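Local coordinates for protein sulfite dehydrogenase (Paracoccus pantotrophus, PDB 2XTS) that oxidises protein-bound sulfane sulfur at a molybdenum cofactor and passes the electrons on to heme, as the molybdenum-carrying part of the sulfane dehydrogenase SoxCD, at residues M126-A131 with Y368-I373; Q137-M142 with G372-W377; D263-I268 with Y350-K355. All coordinates share one frame; numbering follows the deposited sequence.

In the fold
The three contacts cluster on one side of the chain's centre: the centre of interaction 1 lies about 8 Å from that of interaction 2, and both lie about 11 Å from that of interaction 3. Interactions 1 and 2 each join the molybdopterin-binding part to the later dimerisation-family part, and both end on the run 368-377, sharing G372 and I373. Interaction 3 is internal to the dimerisation-family part, and both its segments fall in sequence between the two halves of interactions 1 and 2. Strands 265-270 and 375-378 belong to one antiparallel sheet, which interactions 2 and 3 both reach. Interactions 1 and 2 therefore join the two parts, while interaction 3 ties the edge strand to the connection into helix 355-362.

Interaction 1: M126-A131 with Y368-I373; sequences MEWGGA and YHNNGI. With CO (cobalt (II) ion), chain G.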
loop_
_atom_site.group_PDB
_atom_site.type_symbol
_atom_site.label_atom_id
_atom_site.label_comp_id
_atom_site.label_asym_id
_atom_site.label_seq_id
_atom_site.Cartn_x
_atom_site.Cartn_y
_atom_site.Cartn_z
ATOM N N MET A 126 5.174 -25.587 10.031
ATOM C CA MET A 126 6.251 -26.018 10.935
ATOM C C MET A 126 5.764 -26.163 12.372
ATOM O O MET A 126 6.480 -26.706 13.211
ATOM C CB MET A 126 7.472 -25.070 10.879
ATOM C CG MET A 126 7.317 -23.731 11.586
ATOM S SD MET A 126 6.189 -22.559 10.818
ATOM C CE MET A 126 7.093 -22.118 9.306
ATOM N N GLU A 127 4.588 -25.615 12.666
ATOM C CA GLU A 127 3.964 -25.672 14.002
ATOM C C GLU A 127 2.961 -26.804 14.167
ATOM O O GLU A 127 2.348 -26.930 15.217
ATOM C CB GLU A 127 3.287 -24.338 14.331
ATOM C CG GLU A 127 4.201 -23.125 14.249
ATOM C CD GLU A 127 5.202 -23.088 15.366
ATOM O OE1 GLU A 127 4.745 -22.962 16.528
ATOM O OE2 GLU A 127 6.426 -23.137 15.091
ATOM N N TRP A 128 2.814 -27.665 13.167
ATOM C CA TRP A 128 1.864 -28.770 13.284
ATOM C C TRP A 128 2.205 -29.689 14.450
ATOM O O TRP A 128 1.316 -30.226 15.101
ATOM C CB TRP A 128 1.810 -29.606 12.010
ATOM C CG TRP A 128 0.713 -29.215 11.064
ATOM C CD1 TRP A 128 0.858 -28.841 9.756
ATOM C CD2 TRP A 128 -0.693 -29.226 11.331
ATOM N NE1 TRP A 128 -0.378 -28.630 9.189
ATOM C CE2 TRP A 128 -1.343 -28.842 10.144
ATOM C CE3 TRP A 128 -1.468 -29.517 12.457
ATOM C CZ2 TRP A 128 -2.722 -28.755 10.047
ATOM C CZ3 TRP A 128 -2.841 -29.424 12.350
ATOM C CH2 TRP A 128 -3.454 -29.054 11.155
ATOM N N GLY A 129 3.491 -29.891 14.684
ATOM C CA GLY A 129 3.962 -30.878 15.646
ATOM C C GLY A 129 4.447 -30.282 16.947
ATOM O O GLY A 129 5.042 -30.996 17.763
ATOM N N GLY A 130 4.220 -28.989 17.161
ATOM C CA GLY A 130 4.705 -28.319 18.367
ATOM C C GLY A 130 4.969 -26.857 18.134
ATOM O O GLY A 130 4.476 -26.274 17.180
ATOM N N ALA A 131 5.668 -26.226 19.064
ATOM C CA ALA A 131 6.045 -24.820 18.998
ATOM C C ALA A 131 7.510 -24.764 18.598
ATOM O O ALA A 131 8.368 -25.276 19.320
ATOM C CB ALA A 131 5.824 -24.181 20.339
ATOM N N TYR A 368 0.141 -28.741 5.610
ATOM C CA TYR A 368 -0.517 -27.545 5.125
ATOM C C TYR A 368 -1.757 -27.257 6.001
ATOM O O TYR A 368 -2.169 -28.081 6.835
ATOM C CB TYR A 368 -0.950 -27.776 3.671
ATOM C CG TYR A 368 0.191 -28.168 2.757
ATOM C CD1 TYR A 368 1.149 -27.232 2.362
ATOM C CD2 TYR A 368 0.331 -29.463 2.301
ATOM C CE1 TYR A 368 2.192 -27.576 1.520
ATOM C CE2 TYR A 368 1.396 -29.812 1.485
ATOM C CZ TYR A 368 2.318 -28.871 1.094
ATOM O OH TYR A 368 3.312 -29.234 0.214
ATOM N N HIS A 369 -2.368 -26.094 5.776
ATOM C CA HIS A 369 -3.667 -25.761 6.344
ATOM C C HIS A 369 -3.728 -25.780 7.873
ATOM O O HIS A 369 -4.731 -26.156 8.460
ATOM C CB HIS A 369 -4.775 -26.615 5.727
ATOM C CG HIS A 369 -4.907 -26.418 4.248
ATOM N ND1 HIS A 369 -5.538 -25.321 3.693
ATOM C CD2 HIS A 369 -4.491 -27.176 3.203
ATOM C CE1 HIS A 369 -5.464 -25.395 2.371
ATOM N NE2 HIS A 369 -4.847 -26.518 2.045
ATOM N N ASN A 370 -2.655 -25.331 8.521
ATOM C CA ASN A 370 -2.681 -25.137 9.966
ATOM C C ASN A 370 -3.286 -23.793 10.339
ATOM O O ASN A 370 -2.590 -22.780 10.414
ATOM C CB ASN A 370 -1.279 -25.259 10.549
ATOM C CG ASN A 370 -1.294 -25.185 12.058
ATOM O OD1 ASN A 370 -2.371 -25.036 12.674
ATOM N ND2 ASN A 370 -0.117 -25.285 12.674
ATOM N N ASN A 371 -4.583 -23.811 10.616
ATOM C CA ASN A 371 -5.256 -22.609 11.094
ATOM C C ASN A 371 -5.543 -22.647 12.598
ATOM O O ASN A 371 -6.383 -21.894 13.077
ATOM C CB ASN A 371 -6.528 -22.287 10.303
ATOM C CG ASN A 371 -7.592 -23.348 10.405
ATOM O OD1 ASN A 371 -7.316 -24.548 10.377
ATOM N ND2 ASN A 371 -8.849 -22.899 10.507
ATOM N N GLY A 372 -4.834 -23.485 13.348
ATOM C CA GLY A 372 -5.072 -23.609 14.775
ATOM C C GLY A 372 -4.812 -22.323 15.553
ATOM O O GLY A 372 -3.980 -21.497 15.200
ATOM N N ILE A 373 -5.545 -22.163 16.650
ATOM C CA ILE A 373 -5.385 -21.032 17.549
ATOM C C ILE A 373 -3.968 -20.985 18.075
ATOM O O ILE A 373 -3.442 -21.972 18.570
ATOM C CB ILE A 373 -6.408 -21.116 18.721
ATOM C CG1 ILE A 373 -7.834 -20.885 18.211
ATOM C CG2 ILE A 373 -6.098 -20.170 19.863
ATOM C CD1 ILE A 373 -8.917 -21.261 19.236
HETATM CO CO CO G . -4.519 -27.351 0.087
HETATM O O HOH W 1 -4.378 -28.264 -1.859
HETATM O O HOH W 2 -2.756 -28.348 0.720
#
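The indole of W128 lies nearly flat against the side-chain amide of N370, their planes 19° apart, while its N-H reaches the backbone of Y368, two residues earlier in the same loop. N370 CB sits over the five-membered ring, 3.9 Å from its centroid, in a CH-pi contact. The amide beyond it is steadied by an Asx turn: N370 OD1 accepts from G372 N at 3.0 Å, with the donor in the plane of the side-chain carbonyl. This bond fixes how the amide is turned, and so probably keeps it flat along the indole.

At the edge of the ring, W128 NE1 donates to Y368 O over 3.0 Å. The oxygen lies in the indole plane, but the N-H comes from well above the peptide carbonyl plane and the bond is bent, 141° at the hydrogen. W128 has a chi1 of -95°, off the usual staggered value, a setting consistent with the ring being held by both the stack and the bond. An alanine here would probably lose both the CH-pi contact and the grip on Y368 O, leaving this loop less firmly held to the molybdopterin-binding part.

Before W128, E127 opens a type I turn running to G130, its CB 3.9 Å from N370 ND2, while its carboxylate bends away to Q132 N and N386 ND2. The W128 carbonyl is taken by R359 of helix 355-362, so the tryptophan ties three parts of the fold together.

Next to the gripped carbonyl, H369 adopts a left-handed backbone conformation and binds cobalt through NE2 at 2.1 Å. Two waters, E219 and T259 O are also ligands. Coordination through NE2 requires that nitrogen to be unprotonated, and the metal is likely to disfavour a doubly protonated imidazole; the W128 bond secures the peptide leading into this ligand.

Interaction 2: Q137-M142 with G372-W377; sequences QYTQGM and GIQTWW
Contact along helix 136-140 begins at T139, where the chain turns its side chain toward the run 372-377. Its OG1 sits between the backbone N and the carbonyl carbon (chi1 52°), from where it bonds back to G135 O. The same hydroxyl meets the rim of an indole tip to tip: T139 OG1 lies 4.1 Å from W376 CH2, close to the ring plane. Q374 crosses the threonine at about a right angle.

Q140 follows and makes the larger contact. Its chain bends at chi2 and brings the amide up to that of Q374, which is bent at chi2 as well. The two chains cross obliquely, and the amide planes stand 84° apart, so one flat group meets the other almost perpendicularly. Here the helix of the molybdopterin-binding part packs on the antiparallel sheet of the dimerisation-family part, in the two-part build of sulfite oxidase-like enzymes. Within the run 372-377, Q374 CG rests 3.7 Å above the W376 ring plane, near its rim. The indole N-H is spent on I268 O of strand 265-270, whose V267 touches both Q140 and W376.

At the Q140 carbonyl the chain turns to N123, whose ND2 donates to it; two residues on, M142 N donates to N123 OD1.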
loop_
_atom_site.group_PDB
_atom_site.type_symbol
_atom_site.label_atom_id
_atom_site.label_comp_id
_atom_site.label_asym_id
_atom_site.label_seq_id
_atom_site.Cartn_x
_atom_site.Cartn_y
_atom_site.Cartn_z
ATOM N N GLN A 137 5.960 -13.289 12.830
ATOM C CA GLN A 137 6.522 -13.166 11.482
ATOM C C GLN A 137 6.797 -14.562 10.923
ATOM O O GLN A 137 6.527 -14.858 9.747
ATOM C CB GLN A 137 7.829 -12.371 11.531
ATOM C CG GLN A 137 8.550 -12.331 10.206
ATOM C CD GLN A 137 9.491 -11.161 10.062
ATOM O OE1 GLN A 137 9.990 -10.651 11.068
ATOM N NE2 GLN A 137 9.729 -10.733 8.828
ATOM N N TYR A 138 7.332 -15.439 11.776
ATOM C CA TYR A 138 7.759 -16.778 11.344
ATOM C C TYR A 138 6.614 -17.782 11.320
ATOM O O TYR A 138 6.519 -18.606 10.424
ATOM C CB TYR A 138 8.911 -17.283 12.244
ATOM C CG TYR A 138 10.028 -16.289 12.289
ATOM C CD1 TYR A 138 10.855 -16.106 11.197
ATOM C CD2 TYR A 138 10.217 -15.487 13.389
ATOM C CE1 TYR A 138 11.846 -15.161 11.211
ATOM C CE2 TYR A 138 11.191 -14.511 13.399
ATOM C CZ TYR A 138 12.014 -14.370 12.312
ATOM O OH TYR A 138 12.985 -13.405 12.280
ATOM N N THR A 139 5.766 -17.751 12.341
ATOM C CA THR A 139 4.731 -18.762 12.457
ATOM C C THR A 139 3.431 -18.423 11.715
ATOM O O THR A 139 2.624 -19.319 11.466
ATOM C CB THR A 139 4.475 -19.117 13.952
ATOM O OG1 THR A 139 4.224 -17.945 14.730
ATOM C CG2 THR A 139 5.667 -19.819 14.546
ATOM N N GLN A 140 3.250 -17.153 11.298
ATOM C CA GLN A 140 2.070 -16.728 10.562
ATOM C C GLN A 140 2.367 -15.802 9.379
ATOM O O GLN A 140 1.433 -15.357 8.729
ATOM C CB GLN A 140 1.045 -16.079 11.511
ATOM C CG GLN A 140 0.227 -17.032 12.405
ATOM C CD GLN A 140 0.960 -17.439 13.686
ATOM O OE1 GLN A 140 1.913 -16.796 14.109
ATOM N NE2 GLN A 140 0.468 -18.475 14.336
ATOM N N GLY A 141 3.634 -15.492 9.119
ATOM C CA GLY A 141 3.964 -14.451 8.163
ATOM C C GLY A 141 4.097 -14.839 6.699
ATOM O O GLY A 141 4.501 -14.018 5.899
ATOM N N MET A 142 3.718 -16.052 6.315
ATOM C CA MET A 142 3.609 -16.397 4.899
ATOM C C MET A 142 2.236 -15.920 4.394
ATOM O O MET A 142 1.384 -16.716 3.986
ATOM C CB MET A 142 3.773 -17.902 4.630
ATOM C CG MET A 142 4.936 -18.574 5.248
ATOM S SD MET A 142 4.904 -20.319 4.707
ATOM C CE MET A 142 6.046 -21.070 5.861
ATOM N N GLY A 372 -4.834 -23.485 13.348
ATOM C CA GLY A 372 -5.072 -23.609 14.775
ATOM C C GLY A 372 -4.812 -22.323 15.553
ATOM O O GLY A 372 -3.980 -21.497 15.200
ATOM N N ILE A 373 -5.545 -22.163 16.650
ATOM C CA ILE A 373 -5.385 -21.032 17.549
ATOM C C ILE A 373 -3.968 -20.985 18.075
ATOM O O ILE A 373 -3.442 -21.972 18.570
ATOM C CB ILE A 373 -6.408 -21.116 18.721
ATOM C CG1 ILE A 373 -7.834 -20.885 18.211
ATOM C CG2 ILE A 373 -6.098 -20.170 19.863
ATOM C CD1 ILE A 373 -8.917 -21.261 19.236
ATOM N N GLN A 374 -3.360 -19.810 17.968
ATOM C CA GLN A 374 -2.030 -19.531 18.481
ATOM C C GLN A 374 -2.110 -19.021 19.922
ATOM O O GLN A 374 -2.980 -18.214 20.249
ATOM C CB GLN A 374 -1.381 -18.440 17.603
ATOM C CG GLN A 374 -0.006 -17.992 18.083
ATOM C CD GLN A 374 1.055 -19.076 18.012
ATOM O OE1 GLN A 374 1.680 -19.462 19.021
ATOM N NE2 GLN A 374 1.254 -19.594 16.838
ATOM N N THR A 375 -1.204 -19.485 20.773
ATOM C CA THR A 375 -1.108 -19.035 22.153
ATOM C C THR A 375 0.208 -18.303 22.355
ATOM O O THR A 375 1.271 -18.781 21.934
ATOM C CB THR A 375 -1.120 -20.223 23.105
ATOM O OG1 THR A 375 -2.269 -21.040 22.842
ATOM C CG2 THR A 375 -1.146 -19.790 24.574
ATOM N N TRP A 376 0.143 -17.146 23.011
ATOM C CA TRP A 376 1.344 -16.463 23.488
ATOM C C TRP A 376 1.386 -16.485 25.015
ATOM O O TRP A 376 0.419 -16.082 25.684
ATOM C CB TRP A 376 1.398 -14.979 23.095
ATOM C CG TRP A 376 1.327 -14.665 21.642
ATOM C CD1 TRP A 376 0.528 -13.709 21.093
ATOM C CD2 TRP A 376 2.060 -15.253 20.538
ATOM N NE1 TRP A 376 0.713 -13.656 19.741
ATOM C CE2 TRP A 376 1.646 -14.586 19.374
ATOM C CE3 TRP A 376 3.048 -16.237 20.430
ATOM C CZ2 TRP A 376 2.141 -14.909 18.122
ATOM C CZ3 TRP A 376 3.550 -16.545 19.190
ATOM C CH2 TRP A 376 3.099 -15.892 18.058
ATOM N N TRP A 377 2.512 -16.928 25.551
ATOM C CA TRP A 377 2.759 -16.808 26.986
ATOM C C TRP A 377 3.439 -15.476 27.266
ATOM O O TRP A 377 4.573 -15.272 26.882
ATOM C CB TRP A 377 3.611 -17.978 27.464
ATOM C CG TRP A 377 3.941 -17.982 28.922
ATOM C CD1 TRP A 377 3.191 -17.515 29.946
ATOM C CD2 TRP A 377 5.109 -18.555 29.510
ATOM N NE1 TRP A 377 3.817 -17.757 31.154
ATOM C CE2 TRP A 377 4.989 -18.414 30.911
ATOM C CE3 TRP A 377 6.227 -19.215 28.990
ATOM C CZ2 TRP A 377 5.970 -18.864 31.793
ATOM C CZ3 TRP A 377 7.214 -19.662 29.877
ATOM C CH2 TRP A 377 7.072 -19.482 31.258
#

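Interaction 3: D263-I268 with Y350-K355; sequences DAKSVI and YVQPTK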
loop_
_atom_site.group_PDB
_atom_site.type_symbol
_atom_site.label_atom_id
_atom_site.label_comp_id
_atom_site.label_asym_id
_atom_site.label_seq_id
_atom_site.Cartn_x
_atom_site.Cartn_y
_atom_site.Cartn_z
ATOM N N ASP A 263 -9.041 -21.792 5.558
ATOM C CA ASP A 263 -10.084 -21.628 6.565
ATOM C C ASP A 263 -9.812 -20.449 7.520
ATOM O O ASP A 263 -8.692 -19.926 7.607
ATOM C CB ASP A 263 -10.235 -22.929 7.362
ATOM C CG ASP A 263 -10.753 -24.092 6.527
ATOM O OD1 ASP A 263 -11.551 -23.879 5.593
ATOM O OD2 ASP A 263 -10.360 -25.232 6.838
ATOM N N ALA A 264 -10.847 -20.058 8.264
ATOM C CA ALA A 264 -10.761 -18.919 9.172
ATOM C C ALA A 264 -9.611 -19.065 10.140
ATOM O O ALA A 264 -9.401 -20.125 10.734
ATOM C CB ALA A 264 -12.073 -18.727 9.931
ATOM N N LYS A 265 -8.891 -17.961 10.328
ATOM C CA LYS A 265 -7.663 -17.976 11.062
ATOM C C LYS A 265 -7.431 -16.600 11.677
ATOM O O LYS A 265 -7.964 -15.603 11.221
ATOM C CB LYS A 265 -6.534 -18.323 10.085
ATOM C CG LYS A 265 -5.205 -18.642 10.696
ATOM C CD LYS A 265 -4.305 -19.291 9.660
ATOM C CE LYS A 265 -2.888 -19.458 10.135
ATOM N NZ LYS A 265 -2.056 -20.241 9.172
ATOM N N SER A 266 -6.592 -16.549 12.690
ATOM C CA SER A 266 -6.208 -15.292 13.315
ATOM C C SER A 266 -4.913 -15.431 14.053
ATOM O O SER A 266 -4.499 -16.526 14.428
ATOM C CB SER A 266 -7.256 -14.795 14.306
ATOM O OG SER A 266 -7.311 -15.593 15.471
ATOM N N VAL A 267 -4.307 -14.294 14.331
ATOM C CA VAL A 267 -3.128 -14.226 15.173
ATOM C C VAL A 267 -3.033 -12.852 15.814
ATOM O O VAL A 267 -3.291 -11.843 15.156
ATOM C CB VAL A 267 -1.803 -14.576 14.416
ATOM C CG1 VAL A 267 -1.518 -13.610 13.254
ATOM C CG2 VAL A 267 -0.627 -14.656 15.392
ATOM N N ILE A 268 -2.678 -12.821 17.096
ATOM C CA ILE A 268 -2.311 -11.602 17.800
ATOM C C ILE A 268 -0.887 -11.216 17.384
ATOM O O ILE A 268 0.066 -11.951 17.608
ATOM C CB ILE A 268 -2.427 -11.799 19.324
ATOM C CG1 ILE A 268 -3.914 -11.936 19.696
ATOM C CG2 ILE A 268 -1.809 -10.619 20.062
ATOM C CD1 ILE A 268 -4.171 -12.498 21.115
ATOM N N TYR A 350 -18.317 -20.755 10.978
ATOM C CA TYR A 350 -17.077 -21.449 11.314
ATOM C C TYR A 350 -16.273 -20.665 12.354
ATOM O O TYR A 350 -16.008 -19.463 12.168
ATOM C CB TYR A 350 -16.265 -21.653 10.029
ATOM C CG TYR A 350 -14.974 -22.413 10.186
ATOM C CD1 TYR A 350 -13.835 -21.798 10.685
ATOM C CD2 TYR A 350 -14.859 -23.728 9.755
ATOM C CE1 TYR A 350 -12.643 -22.487 10.804
ATOM C CE2 TYR A 350 -13.671 -24.422 9.849
ATOM C CZ TYR A 350 -12.560 -23.795 10.367
ATOM O OH TYR A 350 -11.344 -24.466 10.479
ATOM N N VAL A 351 -15.860 -21.380 13.391
ATOM C CA VAL A 351 -15.064 -20.872 14.489
ATOM C C VAL A 351 -13.680 -21.514 14.412
ATOM O O VAL A 351 -13.538 -22.742 14.398
ATOM C CB VAL A 351 -15.688 -21.198 15.841
ATOM C CG1 VAL A 351 -14.830 -20.625 16.967
ATOM C CG2 VAL A 351 -17.139 -20.687 15.890
ATOM N N GLN A 352 -12.658 -20.673 14.327
ATOM C CA GLN A 352 -11.284 -21.137 14.304
ATOM C C GLN A 352 -11.027 -22.193 15.385
ATOM O O GLN A 352 -11.233 -21.933 16.556
ATOM C CB GLN A 352 -10.336 -19.948 14.489
ATOM C CG GLN A 352 -8.884 -20.282 14.278
ATOM C CD GLN A 352 -7.956 -19.136 14.660
ATOM O OE1 GLN A 352 -8.407 -18.057 15.038
ATOM N NE2 GLN A 352 -6.650 -19.358 14.549
ATOM N N PRO A 353 -10.498 -23.366 14.988
ATOM C CA PRO A 353 -10.277 -24.444 15.941
ATOM C C PRO A 353 -8.952 -24.327 16.681
ATOM O O PRO A 353 -8.023 -23.656 16.210
ATOM C CB PRO A 353 -10.255 -25.690 15.045
ATOM C CG PRO A 353 -9.657 -25.212 13.776
ATOM C CD PRO A 353 -10.263 -23.829 13.606
ATOM N N THR A 354 -8.830 -25.037 17.794
ATOM C CA THR A 354 -7.533 -25.217 18.423
ATOM C C THR A 354 -6.651 -26.152 17.596
ATOM O O THR A 354 -7.139 -26.943 16.783
ATOM C CB THR A 354 -7.640 -25.797 19.838
ATOM O OG1 THR A 354 -8.220 -27.107 19.780
ATOM C CG2 THR A 354 -8.433 -24.884 20.743
ATOM N N LYS A 355 -5.355 -26.081 17.840
ATOM C CA LYS A 355 -4.387 -27.012 17.236
ATOM C C LYS A 355 -4.768 -28.455 17.587
ATOM O O LYS A 355 -4.752 -29.353 16.742
ATOM C CB LYS A 355 -2.949 -26.718 17.709
ATOM C CG LYS A 355 -2.414 -25.319 17.387
ATOM C CD LYS A 355 -1.021 -25.090 17.984
ATOM C CE LYS A 355 0.036 -25.599 16.989
ATOM N NZ LYS A 355 1.477 -25.366 17.367
HETATM O O HOH W 3 -11.482 -26.631 8.986
HETATM O O HOH W 4 -5.086 -17.730 16.845
#
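The two backbones come closest at A264 and Q352, whose CA atoms are 5.6 Å apart. D263 and A264 lead into strand 265-270, an outermost strand within this chain of the antiparallel sheet in the E-set-like dimerisation domain. The partner 350-355 is an irregular connection from strand 338-346 to helix 355-362, ending with T354 at the N-cap. Side chains, not backbone pairing, join the two segments.

Y350, with CG anti to the backbone N, carries its ring across to A264, where the methyl CB is 3.6 Å from Y350 CD1. The tyrosine and the D263 side chain cross at about a right angle, with the hydroxyl nearest to D263 CB. A water links the polar ends: Y350 OH donates to it at 2.6 Å, and it donates to D263 OD2 at 2.8 Å. Both ends have further partners, N371 ND2 for the tyrosine, R151 and Y156 of the cytochrome subunit for the aspartate. The salt bridge to R151 would probably keep D263 ionised.

Q352 runs out fully extended, passing its CG 3.6 Å from A264 O and laying its amide against S266. S266 OG donates to Q352 OE1 over 2.7 Å, in the amide plane and on a lone pair. A344 N also donates to that oxygen and N371 O receives NE2, so the rotation of the buried amide is fixed. A second water donates to S266 O at 2.8 Å and accepts only a weak bond from Q352 NE2, at 3.2 Å.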